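Local structure of oxidoreductase, fmn-binding (Shewanella oneidensis, 4AWU) at residues G177-A182 with G231-P236; S283-L288 with D313-M318; M40-Y45 with R84-A89. The protein binds flavin mononucleotide and probably uses it to pass hydride from a nicotinamide nucleotide to activated C=C bonds, as in the Old Yellow Enzyme family. The protein carries 1 engineered substitution. All coordinates share one frame; numbering follows the deposited sequence.

Interaction 1: G177-A182 with G231-P236. With FMN (flavin mononucleotide), chain B; 4CH (4-chlorophenol), chain D.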
# COMPACT_ATOMS: atom_id res chain seq x y z
N GLY A 177 0.63 10.86 -7.41
CA GLY A 177 0.83 10.97 -5.98
C GLY A 177 1.47 9.70 -5.46
O GLY A 177 1.82 8.81 -6.23
N ILE A 178 1.62 9.64 -4.15
CA ILE A 178 2.21 8.47 -3.52
C ILE A 178 1.35 8.06 -2.34
O ILE A 178 0.67 8.88 -1.72
CB ILE A 178 3.65 8.73 -3.05
CG1 ILE A 178 3.69 9.75 -1.91
CG2 ILE A 178 4.50 9.21 -4.22
CD1 ILE A 178 3.61 9.13 -0.53
N GLU A 179 1.36 6.77 -2.04
CA GLU A 179 0.73 6.26 -0.84
C GLU A 179 1.81 5.69 0.06
O GLU A 179 2.56 4.80 -0.34
CB GLU A 179 -0.28 5.17 -1.17
CG GLU A 179 -1.01 4.65 0.05
CD GLU A 179 -1.98 3.55 -0.28
OE1 GLU A 179 -3.12 3.86 -0.68
OE2 GLU A 179 -1.60 2.37 -0.14
N LEU A 180 1.88 6.21 1.28
CA LEU A 180 2.82 5.68 2.24
C LEU A 180 2.27 4.38 2.79
O LEU A 180 1.20 4.35 3.38
CB LEU A 180 3.03 6.66 3.39
CG LEU A 180 3.93 6.13 4.49
CD1 LEU A 180 5.32 5.81 3.94
CD2 LEU A 180 4.00 7.13 5.63
N HIS A 181 3.01 3.30 2.59
CA HIS A 181 2.61 2.02 3.14
C HIS A 181 3.00 1.96 4.61
O HIS A 181 4.14 1.67 4.96
CB HIS A 181 3.26 0.87 2.37
CG HIS A 181 2.62 -0.46 2.63
ND1 HIS A 181 1.72 -0.66 3.65
CD2 HIS A 181 2.73 -1.64 1.98
CE1 HIS A 181 1.31 -1.91 3.63
NE2 HIS A 181 1.90 -2.53 2.63
N ALA A 182 2.04 2.26 5.48
CA ALA A 182 2.28 2.25 6.92
C ALA A 182 1.45 1.15 7.56
O ALA A 182 1.03 1.27 8.72
CB ALA A 182 1.94 3.60 7.52
N GLY A 231 -0.88 10.23 0.13
CA GLY A 231 -1.84 9.44 0.87
C GLY A 231 -1.09 8.52 1.81
O GLY A 231 0.11 8.32 1.67
N VAL A 232 -1.80 7.95 2.77
CA VAL A 232 -1.19 7.01 3.70
C VAL A 232 -2.12 5.84 3.93
O VAL A 232 -3.33 6.02 4.00
CB VAL A 232 -0.90 7.68 5.06
CG1 VAL A 232 -0.33 6.65 6.04
CG2 VAL A 232 0.07 8.84 4.88
N ARG A 233 -1.56 4.64 4.01
CA ARG A 233 -2.36 3.47 4.29
C ARG A 233 -2.05 2.90 5.66
O ARG A 233 -0.89 2.68 6.00
CB ARG A 233 -2.15 2.39 3.23
CG ARG A 233 -3.24 1.33 3.29
CD ARG A 233 -3.16 0.35 2.16
NE ARG A 233 -4.50 -0.15 1.84
CZ ARG A 233 -4.76 -1.32 1.28
NH1 ARG A 233 -3.79 -2.16 0.96
NH2 ARG A 233 -6.02 -1.64 1.03
N LEU A 234 -3.10 2.66 6.44
CA LEU A 234 -2.98 2.07 7.76
C LEU A 234 -3.83 0.80 7.81
O LEU A 234 -4.80 0.67 7.08
CB LEU A 234 -3.46 3.05 8.82
CG LEU A 234 -2.76 4.41 8.87
CD1 LEU A 234 -3.47 5.35 9.82
CD2 LEU A 234 -1.31 4.23 9.28
N ALA A 235 -3.44 -0.13 8.67
CA ALA A 235 -4.23 -1.33 8.92
C ALA A 235 -4.38 -1.47 10.43
O ALA A 235 -3.61 -2.18 11.06
CB ALA A 235 -3.55 -2.55 8.34
N PRO A 236 -5.37 -0.78 11.00
CA PRO A 236 -5.47 -0.69 12.46
C PRO A 236 -5.67 -2.03 13.17
O PRO A 236 -5.10 -2.21 14.25
CB PRO A 236 -6.69 0.21 12.68
CG PRO A 236 -6.86 0.95 11.40
CD PRO A 236 -6.40 0.03 10.32
N1 FMN B . -1.87 -4.12 0.39
C2 FMN B . -0.88 -3.17 0.42
O2 FMN B . -1.00 -2.21 1.18
N3 FMN B . 0.23 -3.29 -0.40
C4 FMN B . 0.39 -4.41 -1.19
O4 FMN B . 1.29 -4.44 -2.04
C4A FMN B . -0.62 -5.35 -1.23
N5 FMN B . -0.50 -6.46 -2.02
C5A FMN B . -1.49 -7.41 -2.05
C6 FMN B . -1.36 -8.49 -2.91
C7 FMN B . -2.38 -9.43 -3.00
C7M FMN B . -2.21 -10.58 -3.95
C8 FMN B . -3.50 -9.32 -2.18
C8M FMN B . -4.63 -10.30 -2.29
C9 FMN B . -3.63 -8.22 -1.33
C9A FMN B . -2.64 -7.25 -1.29
N10 FMN B . -2.74 -6.17 -0.43
C10 FMN B . -1.74 -5.22 -0.42
C1' FMN B . -3.99 -5.91 0.35
C2' FMN B . -5.05 -5.38 -0.63
O2' FMN B . -4.63 -4.11 -1.09
C3' FMN B . -6.43 -5.25 0.01
O3' FMN B . -6.39 -4.27 1.02
C4' FMN B . -6.90 -6.60 0.57
O4' FMN B . -6.76 -7.60 -0.42
C5' FMN B . -8.35 -6.57 1.04
O5' FMN B . -9.21 -6.15 0.00
P FMN B . -10.10 -7.21 -0.83
O1P FMN B . -9.16 -8.07 -1.63
O2P FMN B . -10.89 -8.07 0.13
O3P FMN B . -11.04 -6.44 -1.72
CL9 4CH D . 1.19 -9.86 -0.91
C4 4CH D . 1.02 -8.47 0.10
C5 4CH D . 2.02 -7.52 0.09
C6 4CH D . 1.90 -6.39 0.88
C1 4CH D . 0.78 -6.23 1.68
O7 4CH D . 0.68 -5.10 2.45
C2 4CH D . -0.22 -7.18 1.69
C3 4CH D . -0.10 -8.31 0.90
O HOH W 1 -1.03 0.04 10.23

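Interaction 2: S283-L288 with D313-M318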
# COMPACT_ATOMS: atom_id res chain seq x y z
N SER A 283 -18.35 2.49 15.19
CA SER A 283 -17.99 3.62 16.04
C SER A 283 -16.53 4.02 15.81
O SER A 283 -16.18 5.20 15.86
CB SER A 283 -18.23 3.30 17.52
OG SER A 283 -17.36 2.28 17.97
N PHE A 284 -15.68 3.03 15.55
CA PHE A 284 -14.29 3.29 15.22
C PHE A 284 -14.22 4.04 13.89
O PHE A 284 -13.54 5.06 13.76
CB PHE A 284 -13.51 1.97 15.12
CG PHE A 284 -12.07 2.13 14.71
CD1 PHE A 284 -11.34 3.26 15.06
CD2 PHE A 284 -11.44 1.15 13.96
CE1 PHE A 284 -10.02 3.39 14.68
CE2 PHE A 284 -10.12 1.28 13.58
CZ PHE A 284 -9.41 2.40 13.93
N LYS A 285 -14.95 3.54 12.90
CA LYS A 285 -14.99 4.18 11.59
C LYS A 285 -15.51 5.61 11.69
O LYS A 285 -15.00 6.51 11.03
CB LYS A 285 -15.87 3.37 10.63
CG LYS A 285 -15.28 2.00 10.28
CD LYS A 285 -16.16 1.24 9.30
CE LYS A 285 -15.43 0.03 8.74
NZ LYS A 285 -16.30 -0.83 7.89
N ARG A 286 -16.52 5.82 12.53
CA ARG A 286 -17.06 7.16 12.74
C ARG A 286 -16.01 8.07 13.38
O ARG A 286 -15.94 9.26 13.07
CB ARG A 286 -18.30 7.10 13.62
CG ARG A 286 -19.44 6.32 12.99
CD ARG A 286 -20.53 7.26 12.52
NE ARG A 286 -21.67 6.53 11.96
CZ ARG A 286 -22.24 6.79 10.78
NH1 ARG A 286 -21.79 7.76 10.01
NH2 ARG A 286 -23.27 6.05 10.38
N ALA A 287 -15.20 7.52 14.28
CA ALA A 287 -14.15 8.31 14.92
C ALA A 287 -13.08 8.69 13.89
O ALA A 287 -12.62 9.83 13.86
CB ALA A 287 -13.53 7.54 16.08
N LEU A 288 -12.68 7.74 13.06
CA LEU A 288 -11.72 8.02 12.00
C LEU A 288 -12.24 9.14 11.10
O LEU A 288 -11.49 10.02 10.68
CB LEU A 288 -11.45 6.77 11.16
CG LEU A 288 -10.66 5.64 11.84
CD1 LEU A 288 -10.59 4.42 10.93
CD2 LEU A 288 -9.26 6.10 12.21
N ASP A 313 -23.50 5.90 4.27
CA ASP A 313 -23.51 6.02 5.72
C ASP A 313 -22.57 7.14 6.18
O ASP A 313 -22.57 7.51 7.36
CB ASP A 313 -23.09 4.71 6.38
CG ASP A 313 -24.18 3.66 6.36
OD1 ASP A 313 -25.34 4.03 6.09
OD2 ASP A 313 -23.88 2.48 6.63
N GLY A 314 -21.77 7.67 5.26
CA GLY A 314 -20.86 8.75 5.59
C GLY A 314 -19.54 8.26 6.18
O GLY A 314 -18.77 9.05 6.73
N LEU A 315 -19.28 6.97 6.05
CA LEU A 315 -18.08 6.38 6.62
C LEU A 315 -16.90 6.43 5.67
O LEU A 315 -15.76 6.63 6.10
CB LEU A 315 -18.34 4.93 7.03
CG LEU A 315 -19.50 4.76 8.02
CD1 LEU A 315 -19.61 3.31 8.45
CD2 LEU A 315 -19.32 5.67 9.22
N ALA A 316 -17.17 6.25 4.38
CA ALA A 316 -16.12 6.19 3.37
C ALA A 316 -16.40 7.14 2.23
O ALA A 316 -17.55 7.44 1.94
CB ALA A 316 -15.99 4.77 2.84
N ASP A 317 -15.35 7.61 1.58
CA ASP A 317 -15.49 8.41 0.37
C ASP A 317 -15.21 7.56 -0.85
O ASP A 317 -15.80 7.75 -1.91
CB ASP A 317 -14.54 9.60 0.40
CG ASP A 317 -14.81 10.52 1.56
OD1 ASP A 317 -15.98 10.92 1.74
OD2 ASP A 317 -13.86 10.85 2.29
N MET A 318 -14.26 6.63 -0.70
CA MET A 318 -13.93 5.70 -1.77
C MET A 318 -13.71 4.32 -1.18
O MET A 318 -13.39 4.18 -0.00
CB MET A 318 -12.66 6.14 -2.50
CG MET A 318 -12.68 7.55 -3.00
SD MET A 318 -11.19 7.93 -3.94
CE MET A 318 -11.54 7.11 -5.49
O HOH W 2 -14.80 6.02 8.42
O HOH W 3 -19.53 9.61 10.08
O HOH W 4 -25.53 7.05 8.79

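Interaction 3: M40-Y45 with R84-A89. With 4CH (4-chlorophenol), chain F.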
# COMPACT_ATOMS: atom_id res chain seq x y z
N MET A 40 4.20 -5.86 -19.18
CA MET A 40 3.01 -6.60 -18.77
C MET A 40 2.33 -5.89 -17.60
O MET A 40 1.11 -5.93 -17.47
CB MET A 40 3.34 -8.06 -18.43
CG MET A 40 4.16 -8.27 -17.17
SD MET A 40 4.39 -10.03 -16.83
CE MET A 40 5.37 -10.54 -18.24
N MET A 41 3.13 -5.24 -16.76
CA MET A 41 2.56 -4.48 -15.65
C MET A 41 1.82 -3.25 -16.17
O MET A 41 0.74 -2.93 -15.68
CB MET A 41 3.65 -4.07 -14.67
CG MET A 41 4.21 -5.25 -13.88
SD MET A 41 5.72 -4.84 -13.00
CE MET A 41 5.18 -3.48 -11.98
N ALA A 42 2.38 -2.59 -17.17
CA ALA A 42 1.72 -1.44 -17.77
C ALA A 42 0.38 -1.84 -18.37
O ALA A 42 -0.63 -1.16 -18.19
CB ALA A 42 2.61 -0.80 -18.84
N ILE A 43 0.36 -2.97 -19.08
CA ILE A 43 -0.87 -3.48 -19.66
C ILE A 43 -1.87 -3.80 -18.55
O ILE A 43 -3.04 -3.41 -18.61
CB ILE A 43 -0.62 -4.78 -20.47
CG1 ILE A 43 0.31 -4.51 -21.66
CG2 ILE A 43 -1.94 -5.38 -20.93
CD1 ILE A 43 -0.17 -3.43 -22.59
N TYR A 44 -1.38 -4.50 -17.54
CA TYR A 44 -2.18 -4.93 -16.40
C TYR A 44 -2.88 -3.76 -15.70
O TYR A 44 -4.07 -3.82 -15.43
CB TYR A 44 -1.26 -5.67 -15.44
CG TYR A 44 -1.73 -5.81 -14.01
CD1 TYR A 44 -2.75 -6.69 -13.67
CD2 TYR A 44 -1.12 -5.10 -13.00
CE1 TYR A 44 -3.16 -6.83 -12.35
CE2 TYR A 44 -1.51 -5.24 -11.68
CZ TYR A 44 -2.53 -6.11 -11.36
OH TYR A 44 -2.92 -6.26 -10.06
N TYR A 45 -2.13 -2.70 -15.42
CA TYR A 45 -2.72 -1.54 -14.76
C TYR A 45 -3.66 -0.79 -15.70
O TYR A 45 -4.70 -0.31 -15.28
CB TYR A 45 -1.62 -0.61 -14.25
CG TYR A 45 -0.99 -1.06 -12.95
CD1 TYR A 45 -1.70 -1.05 -11.76
CD2 TYR A 45 0.34 -1.48 -12.91
CE1 TYR A 45 -1.12 -1.44 -10.57
CE2 TYR A 45 0.93 -1.87 -11.73
CZ TYR A 45 0.20 -1.85 -10.56
OH TYR A 45 0.78 -2.24 -9.38
N ARG A 84 7.20 4.85 -15.37
CA ARG A 84 6.70 5.90 -16.26
C ARG A 84 5.83 5.32 -17.38
O ARG A 84 4.78 5.87 -17.72
CB ARG A 84 7.86 6.72 -16.83
CG ARG A 84 7.50 7.56 -18.05
CD ARG A 84 6.47 8.64 -17.74
NE ARG A 84 7.03 9.73 -16.97
CZ ARG A 84 6.42 10.90 -16.75
NH1 ARG A 84 5.22 11.13 -17.27
NH2 ARG A 84 7.01 11.84 -16.03
N ILE A 85 6.26 4.20 -17.94
CA ILE A 85 5.48 3.57 -18.99
C ILE A 85 4.16 3.07 -18.43
O ILE A 85 3.12 3.14 -19.09
CB ILE A 85 6.27 2.43 -19.66
CG1 ILE A 85 7.41 3.03 -20.48
CG2 ILE A 85 5.35 1.60 -20.55
CD1 ILE A 85 8.42 2.02 -20.97
N VAL A 86 4.19 2.59 -17.19
CA VAL A 86 2.96 2.18 -16.51
C VAL A 86 2.02 3.37 -16.34
O VAL A 86 0.85 3.30 -16.69
CB VAL A 86 3.23 1.56 -15.13
CG1 VAL A 86 1.92 1.31 -14.40
CG2 VAL A 86 4.02 0.26 -15.28
N THR A 87 2.52 4.48 -15.79
CA THR A 87 1.65 5.62 -15.52
C THR A 87 1.12 6.25 -16.80
O THR A 87 -0.02 6.72 -16.84
CB THR A 87 2.34 6.69 -14.66
OG1 THR A 87 3.46 7.23 -15.37
CG2 THR A 87 2.80 6.10 -13.33
N GLU A 88 1.92 6.25 -17.86
CA GLU A 88 1.47 6.76 -19.15
C GLU A 88 0.37 5.87 -19.72
O GLU A 88 -0.62 6.36 -20.26
CB GLU A 88 2.64 6.86 -20.13
CG GLU A 88 3.63 7.97 -19.81
CD GLU A 88 2.99 9.35 -19.84
OE1 GLU A 88 2.05 9.56 -20.63
OE2 GLU A 88 3.44 10.22 -19.07
N ALA A 89 0.55 4.56 -19.59
CA ALA A 89 -0.44 3.61 -20.07
C ALA A 89 -1.77 3.84 -19.36
O ALA A 89 -2.83 3.85 -19.98
CB ALA A 89 0.04 2.19 -19.84
CL9 4CH F . 6.07 7.86 -22.52
C4 4CH F . 6.92 9.07 -21.63
C5 4CH F . 8.26 8.89 -21.32
C6 4CH F . 8.95 9.86 -20.61
C1 4CH F . 8.28 11.02 -20.21
O7 4CH F . 8.95 11.99 -19.50
C2 4CH F . 6.94 11.19 -20.52
C3 4CH F . 6.26 10.22 -21.23

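Interaction 1: G177-A182 with G231-P236
Leu180 and Val232 meet on the outward-facing side of two neighbouring parallel strands, with Leu180 CB 4.0 Å from Val232 CG2. Farther along, the methyl of Ala182 touches both Val232 CG1 and Leu234 CD2, nearer the latter at 3.7 Å. Helices 212-225 and 248-261 pack over this apolar layer, Leu180 touching the first and Val232 and Leu234 the second.

Between the layers, the backbones are zipped in parallel register. Gly231 N donates to Ile178 O, Leu180 N to Gly231 O and Arg233 N to Leu180 O, all nearly straight. The last bond of the series, Ala182 N to Arg233 O at 3.0 Å, is more bent (136°), and beyond it a water joins Ala182 O to Ala235 N.

The other face, bearing Glu179, His181 and Arg233, is polar. The Glu179 carboxylate lies across the start of the Arg233 side chain, OE2 3.4 Å from Arg233 CB; its oxygens are gripped by Tyr266, His268 and Gln100. OE2 lies well out of the guanidinium plane with no N-H aimed at it, so the attraction is probably one of charge only. With CG anti to the backbone N (chi1 -164°) and the chain extended to NE, Arg233 reaches the flavin: NH1 donates to FMN O2 at 2.8 Å and also to FMN O2', while NH2 donates to FMN O3' at 2.7 Å. These three bonds, spanning the pyrimidine end and the ribityl chain, would probably draw electron density toward O2. His181 has FMN O2 over one ring face, and its NE2 shares a hydrogen bond of 2.9 Å with the phenol oxygen O7 of 4-chlorophenol, which Asn184 also binds. Such a polar inner face at the C-terminal strand ends, backed by an apolar outer one, is the active-site architecture of the flavin-binding TIM barrel of Old Yellow Enzymes.

Interaction 2: S283-L288 with D313-M318
Lys285 and Leu315, their CA atoms 6.3 Å apart, bring one turn of helix 282-291 against the irregular segment that leads from helix 304-312 into strand 318-320. This is peripheral helix-to-loop packing in a TIM barrel, and the turn at Gly314 is a Schellman motif: its positive phi ends the preceding helix and sends the chain back toward the barrel.

Leu315 is the buried hub, and its two methyls serve different partners. CD1 touches the aliphatic part of Lys285 at CD, 4.1 Å away, the two side chains crossing at about a right angle. The lysine then leads away from the contact, and its ammonium pairs with Glu271 and lies against the Tyr298 ring. CD2 sits beneath one face of the Arg286 guanidinium, off toward its rim, 3.3 Å from Arg286 NH1. A bend in the arginine chain at chi2 (-107°) lays the group over the leucine and brings NH1 to the carbonyl of Asp313.

At a helix C-terminus, where carbonyl oxygens carry the negative end of the helix dipole, a cationic donor is probably favoured. Waters add to the polar contacts: one donates to both Lys285 O and Leu315 O, bridging the backbones, and another accepts from Arg286 NH2. The direct bond, Arg286 NH1 to Asp313 O, measures 2.8 Å and is moderately bent at 152°, with the oxygen tilted 18° from the guanidinium plane.

Interaction 3: M40-Y45 with R84-A89
Apolar contacts between Ala42 and Val86 form the centre of this helix pair. Helices 39-47 and 77-93 run in nearly the same direction, their axes here 8.2 Å apart and crossing at -25°. The close approach is consistent with the alanines at 42 and 89; the CA atoms of Ala42 and Val86 are 4.0 Å apart, and the Ala42 methyl touches Val86 CG2, Ile85 CG2 and Ala89 CB, the last at 4.1 Å.

The two branches of Val86 divide the work. CG2 lies against the backbone of Ala42, 3.8 Å from its N, while CG1, anti to the backbone N (chi1 173°), turns to the aromatic neighbour. There it approaches Tyr45 CD2 to 3.5 Å, obliquely to the ring. Trp83 and Val90 of helix 77-93 also touch Tyr45, and its hydroxyl is hydrogen-bonded to Glu57 on strand 53-60.

A salt bridge lies on the far side of helix 77-93. Arg84 NH1 and Glu88 OE2 form it at 2.7 Å, one turn apart, the oxygen almost in the guanidinium plane. A 4-chlorophenol rests against this pair, with its C2 over one face of the guanidinium and its chlorine 3.6 Å from Glu88 CG.

Between the helices, then, the contact is apolar packing of methyls and the Tyr45 ring, which joins the first two helices of the barrel's outer layer, whereas charge and ligand lie to one side.

The three contacts lie in different layers of one eight-stranded barrel. Interaction 1 is core, joining adjacent strands and relying on regular backbone bonds, with cofactor chemistry on its inner face. Interaction 3 is also buried but lies among the outer helices, where small apolar side chains and a tyrosine ring do the joining. Interaction 2 sits at the surface and mixes a leucine with an arginine, a helix-end carbonyl and water. No element is shared, yet interactions 1 and 2 touch, Pro236 CB packing 3.7 Å from Phe284 CE2, whereas interaction 3 stays about 8 Å from interaction 1 and 14 Å from interaction 2 at the nearest atoms.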